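Local coordinates for protein glycerophosphodiester phosphodiesterase (PDB 1O1Z) that belongs to the glycerophosphoryl diester phosphodiesterase family, folds as a single-chain TIM barrel and carries a bound sodium ion in this model, at residues 107-112 / 130-135; 111-116 / 140-145; 204-209 / 220-225. All blocks are in the same frame, centred on the assembly; numbering follows the deposited sequence.

Contact 1 of 3, residues 107-112 / 130-135; sequences NIEIKE and IFSSFD
The F134 ring has the E109 carboxylate at its edge: OE2 of E109 lies 3.6 Å from CD2 of F134, near the ring plane, where the weakly positive C-H groups probably favour it; the two planes are 64° apart. OE2 is chiefly held by K111 NZ, a salt bridge of 2.9 Å from above the carboxylate plane, and by a water that also donates to I110 O. The F131 ring receives I108 obliquely, both side chains pointing the same way, with CD1 of I108 3.8 Å from CE1 of F131. The third flat group, the N107 amide, has CG anti to the backbone N (chi1 171°), and its ND2 spends two hydrogens across the gap. One goes to I130 O at 3.0 Å, above the carbonyl plane of I130; the other goes to S132 OG, also at 3.0 Å. I130 O is thus held twice, since I108 N donates to it as well at 2.8 Å. S132 N to I108 O and I110 N to S132 O continue this ladder. A small hydroxyl suits position 132, where OG shares a water with N107 OD1. The mostly polar face of N107, E109 and S132, with I130 among them, is turned to the barrel interior; I108 and F131 lie on the other face, the outer one in a TIM barrel, where F143 packs on F131. Parallel strands joined through helix 116-123 are a beta-alpha-beta unit of this fold.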
loop_
_atom_site.group_PDB
_atom_site.type_symbol
_atom_site.label_atom_id
_atom_site.label_comp_id
_atom_site.label_asym_id
_atom_site.label_seq_id
_atom_site.Cartn_x
_atom_site.Cartn_y
_atom_site.Cartn_z
ATOM N N ASN A 107 -3.011 -4.332 0.519
ATOM C CA ASN A 107 -1.764 -3.897 -0.082
ATOM C C ASN A 107 -0.807 -3.632 1.060
ATOM O O ASN A 107 -0.978 -2.686 1.801
ATOM C CB ASN A 107 -1.995 -2.655 -0.940
ATOM C CG ASN A 107 -0.751 -2.014 -1.420
ATOM O OD1 ASN A 107 -0.766 -0.808 -1.686
ATOM N ND2 ASN A 107 0.333 -2.779 -1.573
ATOM N N ILE A 108 0.166 -4.527 1.219
ATOM C CA ILE A 108 1.161 -4.433 2.277
ATOM C C ILE A 108 2.396 -3.747 1.747
ATOM O O ILE A 108 3.097 -4.311 0.924
ATOM C CB ILE A 108 1.518 -5.858 2.766
ATOM C CG1 ILE A 108 0.294 -6.608 3.284
ATOM C CG2 ILE A 108 2.589 -5.831 3.839
ATOM C CD1 ILE A 108 0.503 -8.088 3.471
ATOM N N GLU A 109 2.681 -2.543 2.239
ATOM C CA GLU A 109 3.903 -1.847 1.889
ATOM C C GLU A 109 4.976 -2.267 2.871
ATOM O O GLU A 109 4.873 -2.037 4.078
ATOM C CB GLU A 109 3.752 -0.325 1.859
ATOM C CG GLU A 109 5.081 0.319 1.471
ATOM C CD GLU A 109 5.141 1.827 1.456
ATOM O OE1 GLU A 109 4.094 2.496 1.504
ATOM O OE2 GLU A 109 6.288 2.340 1.418
ATOM N N ILE A 110 6.042 -2.840 2.337
ATOM C CA ILE A 110 7.169 -3.277 3.139
ATOM C C ILE A 110 8.062 -2.075 3.383
ATOM O O ILE A 110 8.662 -1.534 2.444
ATOM C CB ILE A 110 7.979 -4.343 2.406
ATOM C CG1 ILE A 110 7.103 -5.456 1.840
ATOM C CG2 ILE A 110 9.064 -4.854 3.356
ATOM C CD1 ILE A 110 6.571 -6.333 2.849
ATOM N N LYS A 111 8.216 -1.668 4.640
ATOM C CA LYS A 111 9.043 -0.515 4.958
ATOM C C LYS A 111 10.510 -0.853 5.259
ATOM O O LYS A 111 11.368 0.038 5.241
ATOM C CB LYS A 111 8.436 0.232 6.166
ATOM C CG LYS A 111 7.106 0.900 5.895
ATOM C CD LYS A 111 7.259 1.997 4.815
ATOM C CE LYS A 111 6.197 3.055 4.848
ATOM N NZ LYS A 111 6.431 4.061 3.743
ATOM N N GLU A 112 10.754 -2.129 5.571
ATOM C CA GLU A 112 12.052 -2.652 6.000
ATOM C C GLU A 112 12.327 -3.993 5.348
ATOM O O GLU A 112 11.513 -4.913 5.473
ATOM C CB GLU A 112 12.029 -2.885 7.522
ATOM C CG GLU A 112 11.686 -1.663 8.307
ATOM C CD GLU A 112 11.562 -1.922 9.800
ATOM O OE1 GLU A 112 11.452 -3.115 10.221
ATOM O OE2 GLU A 112 11.548 -0.918 10.515
ATOM N N ILE A 130 -1.306 -7.709 -2.115
ATOM C CA ILE A 130 -0.362 -7.064 -3.008
ATOM C C ILE A 130 0.772 -6.520 -2.154
ATOM O O ILE A 130 0.521 -5.748 -1.236
ATOM C CB ILE A 130 -0.994 -5.891 -3.783
ATOM C CG1 ILE A 130 -2.176 -6.336 -4.621
ATOM C CG2 ILE A 130 0.058 -5.241 -4.687
ATOM C CD1 ILE A 130 -3.067 -5.153 -5.089
ATOM N N PHE A 131 2.005 -6.949 -2.415
ATOM C CA PHE A 131 3.192 -6.452 -1.697
ATOM C C PHE A 131 3.784 -5.318 -2.484
ATOM O O PHE A 131 4.018 -5.458 -3.681
ATOM C CB PHE A 131 4.233 -7.563 -1.532
ATOM C CG PHE A 131 3.666 -8.774 -0.842
ATOM C CD1 PHE A 131 3.475 -8.760 0.547
ATOM C CD2 PHE A 131 3.254 -9.884 -1.565
ATOM C CE1 PHE A 131 2.919 -9.897 1.180
ATOM C CE2 PHE A 131 2.694 -10.980 -0.916
ATOM C CZ PHE A 131 2.540 -10.956 0.475
ATOM N N SER A 132 4.065 -4.200 -1.841
ATOM C CA SER A 132 4.684 -3.105 -2.533
ATOM C C SER A 132 5.829 -2.555 -1.709
ATOM O O SER A 132 5.968 -2.820 -0.505
ATOM C CB SER A 132 3.678 -2.002 -2.855
ATOM O OG SER A 132 3.048 -1.514 -1.674
ATOM N N SER A 133 6.690 -1.816 -2.391
ATOM C CA SER A 133 7.852 -1.209 -1.765
ATOM C C SER A 133 8.482 -0.232 -2.735
ATOM O O SER A 133 8.403 -0.394 -3.962
ATOM C CB SER A 133 8.885 -2.269 -1.364
ATOM O OG SER A 133 10.004 -1.684 -0.697
ATOM N N PHE A 134 9.155 0.793 -2.190
ATOM C CA PHE A 134 10.023 1.624 -3.005
ATOM C C PHE A 134 11.384 0.933 -3.300
ATOM O O PHE A 134 12.156 1.388 -4.143
ATOM C CB PHE A 134 10.270 2.976 -2.286
ATOM C CG PHE A 134 9.064 3.890 -2.250
ATOM C CD1 PHE A 134 8.775 4.705 -3.332
ATOM C CD2 PHE A 134 8.219 3.910 -1.165
ATOM C CE1 PHE A 134 7.673 5.565 -3.306
ATOM C CE2 PHE A 134 7.100 4.742 -1.148
ATOM C CZ PHE A 134 6.836 5.560 -2.242
ATOM N N ASP A 135 11.640 -0.181 -2.592
ATOM C CA ASP A 135 12.840 -1.009 -2.773
ATOM C C ASP A 135 12.561 -2.047 -3.860
ATOM O O ASP A 135 12.093 -3.156 -3.602
ATOM C CB ASP A 135 13.154 -1.656 -1.434
ATOM C CG ASP A 135 14.484 -2.342 -1.370
ATOM O OD1 ASP A 135 15.095 -2.661 -2.430
ATOM O OD2 ASP A 135 14.992 -2.614 -0.225
HETATM O O HOH W 1 1.428 0.688 -2.197
HETATM O O HOH W 2 8.567 0.950 0.842
HETATM O O HOH W 3 11.078 -2.388 1.505
#

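Contact 2 of 3, residues 111-116 / 140-145; sequences KEREAA and DEKFKG
R113 reaches across to E141 and K142 with a long side chain. From CB, CG lies anti to the backbone N (chi1 163°) and CD continues in line. NE then turns off at chi3 (-75°), and the contacts across the gap are made by the guanidinium beyond it. NH1 approaches the aliphatic CD of K142 at 3.8 Å and also donates to a water, 2.6 Å away, that lies in the guanidinium plane. This water in turn donates to OE1 of E141. NH2 forms the direct salt bridge, at 3.0 Å from OE1 of E141, with a moderately bent hydrogen bond (146°) that meets this oxygen from above the carboxylate plane. The two side chains cross at about a right angle. OE1 sits at the edge of the guanidinium, tilted somewhat from its plane. Such flexible charged residues suit an exposed site, although both also touch crystal neighbours, and the pairing may owe something to the lattice. Beside this polar bridge the contact turns apolar. The methyl of A116 sits 3.8 Å from CE1 of F143, approaching the ring obliquely, and 4.2 Å from CE of K142; a short side chain lets the ring come close. K142 bends at chi3 and chi4 and finds its charge partner outside, in D117, which probably eases the like charge of R113, whose NH1 is 5.3 Å from K142 NZ. The loop after strand 105-110 thus meets the end of helix 136-142 just where A116 begins helix 116-123. F143, the first residue to leave the helical conformation, turns its ring in between A116 and strand 129-133, while L138 of helix 136-142 touches R113, A116 and F143.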
loop_
_atom_site.group_PDB
_atom_site.type_symbol
_atom_site.label_atom_id
_atom_site.label_comp_id
_atom_site.label_asym_id
_atom_site.label_seq_id
_atom_site.Cartn_x
_atom_site.Cartn_y
_atom_site.Cartn_z
ATOM N N LYS A 111 8.216 -1.668 4.640
ATOM C CA LYS A 111 9.043 -0.515 4.958
ATOM C C LYS A 111 10.510 -0.853 5.259
ATOM O O LYS A 111 11.368 0.038 5.241
ATOM C CB LYS A 111 8.436 0.232 6.166
ATOM C CG LYS A 111 7.106 0.900 5.895
ATOM C CD LYS A 111 7.259 1.997 4.815
ATOM C CE LYS A 111 6.197 3.055 4.848
ATOM N NZ LYS A 111 6.431 4.061 3.743
ATOM N N GLU A 112 10.754 -2.129 5.571
ATOM C CA GLU A 112 12.052 -2.652 6.000
ATOM C C GLU A 112 12.327 -3.993 5.348
ATOM O O GLU A 112 11.513 -4.913 5.473
ATOM C CB GLU A 112 12.029 -2.885 7.522
ATOM C CG GLU A 112 11.686 -1.663 8.307
ATOM C CD GLU A 112 11.562 -1.922 9.800
ATOM O OE1 GLU A 112 11.452 -3.115 10.221
ATOM O OE2 GLU A 112 11.548 -0.918 10.515
ATOM N N ARG A 113 13.468 -4.122 4.660
ATOM C CA ARG A 113 13.834 -5.414 4.062
ATOM C C ARG A 113 13.832 -6.535 5.074
ATOM O O ARG A 113 13.435 -7.651 4.774
ATOM C CB ARG A 113 15.196 -5.348 3.358
ATOM C CG ARG A 113 15.848 -6.721 3.056
ATOM C CD ARG A 113 17.213 -6.626 2.357
ATOM N NE ARG A 113 17.071 -6.272 0.923
ATOM C CZ ARG A 113 16.950 -7.147 -0.048
ATOM N NH1 ARG A 113 16.886 -8.444 0.274
ATOM N NH2 ARG A 113 16.891 -6.747 -1.338
ATOM N N GLU A 114 14.276 -6.251 6.292
ATOM C CA GLU A 114 14.349 -7.295 7.312
ATOM C C GLU A 114 12.998 -7.887 7.710
ATOM O O GLU A 114 12.958 -8.953 8.308
ATOM C CB GLU A 114 15.115 -6.793 8.544
ATOM C CG GLU A 114 14.528 -5.568 9.214
ATOM C CD GLU A 114 15.114 -4.234 8.706
ATOM O OE1 GLU A 114 15.622 -4.128 7.547
ATOM O OE2 GLU A 114 15.053 -3.237 9.481
ATOM N N ALA A 115 11.899 -7.197 7.377
ATOM C CA ALA A 115 10.552 -7.708 7.638
ATOM C C ALA A 115 10.056 -8.658 6.571
ATOM O O ALA A 115 9.061 -9.334 6.771
ATOM C CB ALA A 115 9.570 -6.562 7.783
ATOM N N ALA A 116 10.732 -8.709 5.422
ATOM C CA ALA A 116 10.189 -9.424 4.266
ATOM C C ALA A 116 9.972 -10.912 4.523
ATOM O O ALA A 116 8.899 -11.428 4.195
ATOM C CB ALA A 116 11.084 -9.230 3.062
ATOM N N ASP A 140 11.920 -7.775 -6.561
ATOM C CA ASP A 140 12.381 -8.673 -7.625
ATOM C C ASP A 140 13.153 -9.875 -7.091
ATOM O O ASP A 140 13.126 -10.946 -7.713
ATOM C CB ASP A 140 13.253 -7.956 -8.627
ATOM C CG ASP A 140 12.536 -6.878 -9.403
ATOM O OD1 ASP A 140 11.304 -6.918 -9.560
ATOM O OD2 ASP A 140 13.207 -5.995 -9.981
ATOM N N GLU A 141 13.879 -9.698 -5.979
ATOM C CA GLU A 141 14.678 -10.765 -5.413
ATOM C C GLU A 141 13.898 -11.739 -4.546
ATOM O O GLU A 141 14.184 -12.944 -4.552
ATOM C CB GLU A 141 15.830 -10.156 -4.605
ATOM C CG GLU A 141 16.836 -9.429 -5.465
ATOM C CD GLU A 141 17.766 -8.506 -4.692
ATOM O OE1 GLU A 141 17.799 -8.609 -3.440
ATOM O OE2 GLU A 141 18.472 -7.684 -5.329
ATOM N N LYS A 142 12.953 -11.232 -3.768
ATOM C CA LYS A 142 12.314 -12.047 -2.720
ATOM C C LYS A 142 10.837 -12.299 -2.921
ATOM O O LYS A 142 10.277 -13.190 -2.258
ATOM C CB LYS A 142 12.519 -11.409 -1.340
ATOM C CG LYS A 142 13.956 -11.468 -0.873
ATOM C CD LYS A 142 14.123 -11.046 0.586
ATOM C CE LYS A 142 13.730 -12.127 1.549
ATOM N NZ LYS A 142 14.857 -13.084 1.791
ATOM N N PHE A 143 10.187 -11.556 -3.817
ATOM C CA PHE A 143 8.718 -11.625 -3.945
ATOM C C PHE A 143 8.248 -12.270 -5.244
ATOM O O PHE A 143 7.077 -12.198 -5.586
ATOM C CB PHE A 143 8.122 -10.238 -3.710
ATOM C CG PHE A 143 8.165 -9.806 -2.261
ATOM C CD1 PHE A 143 9.338 -9.335 -1.693
ATOM C CD2 PHE A 143 7.044 -9.923 -1.456
ATOM C CE1 PHE A 143 9.381 -8.984 -0.361
ATOM C CE2 PHE A 143 7.090 -9.575 -0.110
ATOM C CZ PHE A 143 8.251 -9.081 0.433
ATOM N N LYS A 144 9.147 -12.930 -5.969
ATOM C CA LYS A 144 8.693 -13.678 -7.123
ATOM C C LYS A 144 7.671 -14.715 -6.695
ATOM O O LYS A 144 7.782 -15.313 -5.631
ATOM C CB LYS A 144 9.835 -14.335 -7.872
ATOM C CG LYS A 144 10.835 -13.390 -8.534
ATOM C CD LYS A 144 10.129 -12.442 -9.477
ATOM C CE LYS A 144 11.034 -11.707 -10.410
ATOM N NZ LYS A 144 10.151 -10.899 -11.292
ATOM N N GLY A 145 6.678 -14.920 -7.548
ATOM C CA GLY A 145 5.585 -15.821 -7.208
ATOM C C GLY A 145 4.503 -15.263 -6.299
ATOM O O GLY A 145 3.623 -15.994 -5.828
HETATM O O HOH W 4 17.204 -10.351 -1.482
#

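Contact 3 of 3, residues 204-209 / 220-225; sequences WTLNDP and DGVITD
N207 and D225 cross obliquely, their amide and carboxylate planes 46° apart, and are tied by two bonds. ND2 of N207 donates to OD2 of D225 at 2.9 Å, nearly straight (166°); the acceptor lies in the amide plane, while the donor stands above the carboxylate plane. OD1 of N207 accepts the backbone N of D225, also at 2.9 Å and in its own carbonyl plane. Asparagine suits this place because one flat group offers a donor and an acceptor side by side. T224 brings OG1 within 2.8 Å of L206 O and near N207 OD1 as well, and OG1 itself accepts from E226 N. T205 meets D225 at about a right angle, its CG2 methyl 3.9 Å from both carboxylate oxygens. On the apolar side CB of W204 meets CB of I223, and CB of L206 meets CG2 of V222, the beta-branched I223 and V222 suiting a strand. The one main-chain bond between the segments is L206 N to I223 O at 3.0 Å, just past the cis peptide between W204 and T205. D225 OD1 meanwhile accepts from H18 ND1. The chemistry therefore implies that N207 holds D225 through OD2 and its backbone N, which probably helps keep OD1 in place for its bond from H18.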
loop_
_atom_site.group_PDB
_atom_site.type_symbol
_atom_site.label_atom_id
_atom_site.label_comp_id
_atom_site.label_asym_id
_atom_site.label_seq_id
_atom_site.Cartn_x
_atom_site.Cartn_y
_atom_site.Cartn_z
ATOM N N TRP A 204 -1.500 6.991 -6.056
ATOM C CA TRP A 204 -1.506 7.371 -4.645
ATOM C C TRP A 204 -0.936 8.768 -4.449
ATOM O O TRP A 204 -0.269 9.291 -5.335
ATOM C CB TRP A 204 -0.650 6.393 -3.837
ATOM C CG TRP A 204 0.808 6.362 -4.301
ATOM C CD1 TRP A 204 1.310 5.609 -5.306
ATOM C CD2 TRP A 204 1.909 7.160 -3.814
ATOM N NE1 TRP A 204 2.649 5.865 -5.474
ATOM C CE2 TRP A 204 3.051 6.802 -4.565
ATOM C CE3 TRP A 204 2.049 8.122 -2.813
ATOM C CZ2 TRP A 204 4.307 7.374 -4.358
ATOM C CZ3 TRP A 204 3.301 8.696 -2.605
ATOM C CH2 TRP A 204 4.414 8.316 -3.379
ATOM N N THR A 205 -1.182 9.415 -3.309
ATOM C CA THR A 205 -2.297 9.169 -2.417
ATOM C C THR A 205 -3.282 10.263 -2.781
ATOM O O THR A 205 -3.049 11.452 -2.531
ATOM C CB THR A 205 -1.859 9.346 -0.963
ATOM O OG1 THR A 205 -1.014 8.251 -0.591
ATOM C CG2 THR A 205 -3.083 9.259 -0.035
ATOM N N LEU A 206 -4.363 9.859 -3.427
ATOM C CA LEU A 206 -5.198 10.814 -4.129
ATOM C C LEU A 206 -6.456 11.098 -3.325
ATOM O O LEU A 206 -7.254 10.194 -3.067
ATOM C CB LEU A 206 -5.519 10.262 -5.518
ATOM C CG LEU A 206 -6.357 11.180 -6.396
ATOM C CD1 LEU A 206 -5.737 12.565 -6.532
ATOM C CD2 LEU A 206 -6.581 10.539 -7.725
ATOM N N ASN A 207 -6.629 12.352 -2.940
ATOM C CA ASN A 207 -7.806 12.784 -2.199
ATOM C C ASN A 207 -8.659 13.796 -2.961
ATOM O O ASN A 207 -9.710 14.207 -2.480
ATOM C CB ASN A 207 -7.375 13.339 -0.846
ATOM C CG ASN A 207 -6.761 12.285 0.043
ATOM O OD1 ASN A 207 -7.142 11.125 -0.009
ATOM N ND2 ASN A 207 -5.797 12.693 0.873
ATOM N N ASP A 208 -8.206 14.197 -4.140
ATOM C CA ASP A 208 -8.803 15.294 -4.910
ATOM C C ASP A 208 -9.692 14.690 -5.993
ATOM O O ASP A 208 -9.209 14.070 -6.933
ATOM C CB ASP A 208 -7.654 16.123 -5.523
ATOM C CG ASP A 208 -8.123 17.320 -6.331
ATOM O OD1 ASP A 208 -9.227 17.261 -6.887
ATOM O OD2 ASP A 208 -7.429 18.360 -6.471
ATOM N N PRO A 209 -11.013 14.847 -5.880
ATOM C CA PRO A 209 -11.911 14.226 -6.862
ATOM C C PRO A 209 -11.805 14.765 -8.283
ATOM O O PRO A 209 -12.182 14.068 -9.241
ATOM C CB PRO A 209 -13.324 14.494 -6.284
ATOM C CG PRO A 209 -13.176 15.484 -5.254
ATOM C CD PRO A 209 -11.743 15.580 -4.836
ATOM N N ASP A 220 -6.339 1.634 -12.812
ATOM C CA ASP A 220 -7.087 0.485 -12.323
ATOM C C ASP A 220 -7.469 0.588 -10.839
ATOM O O ASP A 220 -8.376 -0.109 -10.388
ATOM C CB ASP A 220 -6.257 -0.762 -12.536
ATOM C CG ASP A 220 -5.986 -1.007 -13.985
ATOM O OD1 ASP A 220 -4.823 -0.812 -14.426
ATOM O OD2 ASP A 220 -6.940 -1.317 -14.760
ATOM N N GLY A 221 -6.775 1.437 -10.097
ATOM C CA GLY A 221 -6.966 1.561 -8.675
ATOM C C GLY A 221 -6.476 2.876 -8.129
ATOM O O GLY A 221 -5.631 3.551 -8.716
ATOM N N VAL A 222 -7.025 3.212 -6.968
ATOM C CA VAL A 222 -6.682 4.440 -6.258
ATOM C C VAL A 222 -6.486 4.137 -4.792
ATOM O O VAL A 222 -7.252 3.390 -4.208
ATOM C CB VAL A 222 -7.740 5.523 -6.496
ATOM C CG1 VAL A 222 -9.120 5.084 -6.003
ATOM C CG2 VAL A 222 -7.313 6.853 -5.837
ATOM N N ILE A 223 -5.442 4.721 -4.209
ATOM C CA ILE A 223 -5.162 4.666 -2.807
ATOM C C ILE A 223 -5.475 6.044 -2.256
ATOM O O ILE A 223 -4.901 7.040 -2.696
ATOM C CB ILE A 223 -3.686 4.247 -2.587
ATOM C CG1 ILE A 223 -3.453 2.834 -3.132
ATOM C CG2 ILE A 223 -3.289 4.405 -1.123
ATOM C CD1 ILE A 223 -2.003 2.476 -3.361
ATOM N N THR A 224 -6.447 6.131 -1.347
ATOM C CA THR A 224 -6.986 7.395 -0.887
ATOM C C THR A 224 -7.258 7.377 0.602
ATOM O O THR A 224 -7.576 6.329 1.157
ATOM C CB THR A 224 -8.332 7.684 -1.630
ATOM O OG1 THR A 224 -8.869 8.949 -1.209
ATOM C CG2 THR A 224 -9.409 6.647 -1.319
ATOM N N ASP A 225 -7.160 8.541 1.243
ATOM C CA ASP A 225 -7.610 8.684 2.624
ATOM C C ASP A 225 -9.142 8.835 2.733
ATOM O O ASP A 225 -9.729 8.576 3.777
ATOM C CB ASP A 225 -6.965 9.890 3.280
ATOM C CG ASP A 225 -5.461 9.889 3.200
ATOM O OD1 ASP A 225 -4.845 8.815 3.386
ATOM O OD2 ASP A 225 -4.811 10.957 2.998
#

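In the fold
Contact 1 and contact 2 start from the same part of the chain, sharing K111 and E112, with centres 8 Å apart; contact 3 follows much later in the sequence. Contact 1 pairs strands 105-110 and 129-133. Contact 2 joins the loop after strand 105-110 to the end of helix 136-142, and F143 CE2 lies 3.6 Å from F131 CG. Contact 3, where the loop leaving strand 200-204 meets strand 221-224, lies about 17 Å from contact 1 and 25 Å from contact 2, centre to centre. F134 CZ touches W204 CZ2 at 3.8 Å. Contacts 1 and 3 thus join neighbouring elements at separate places round one barrel, with contacts 2 and 3 on opposite sides of the chain's centre.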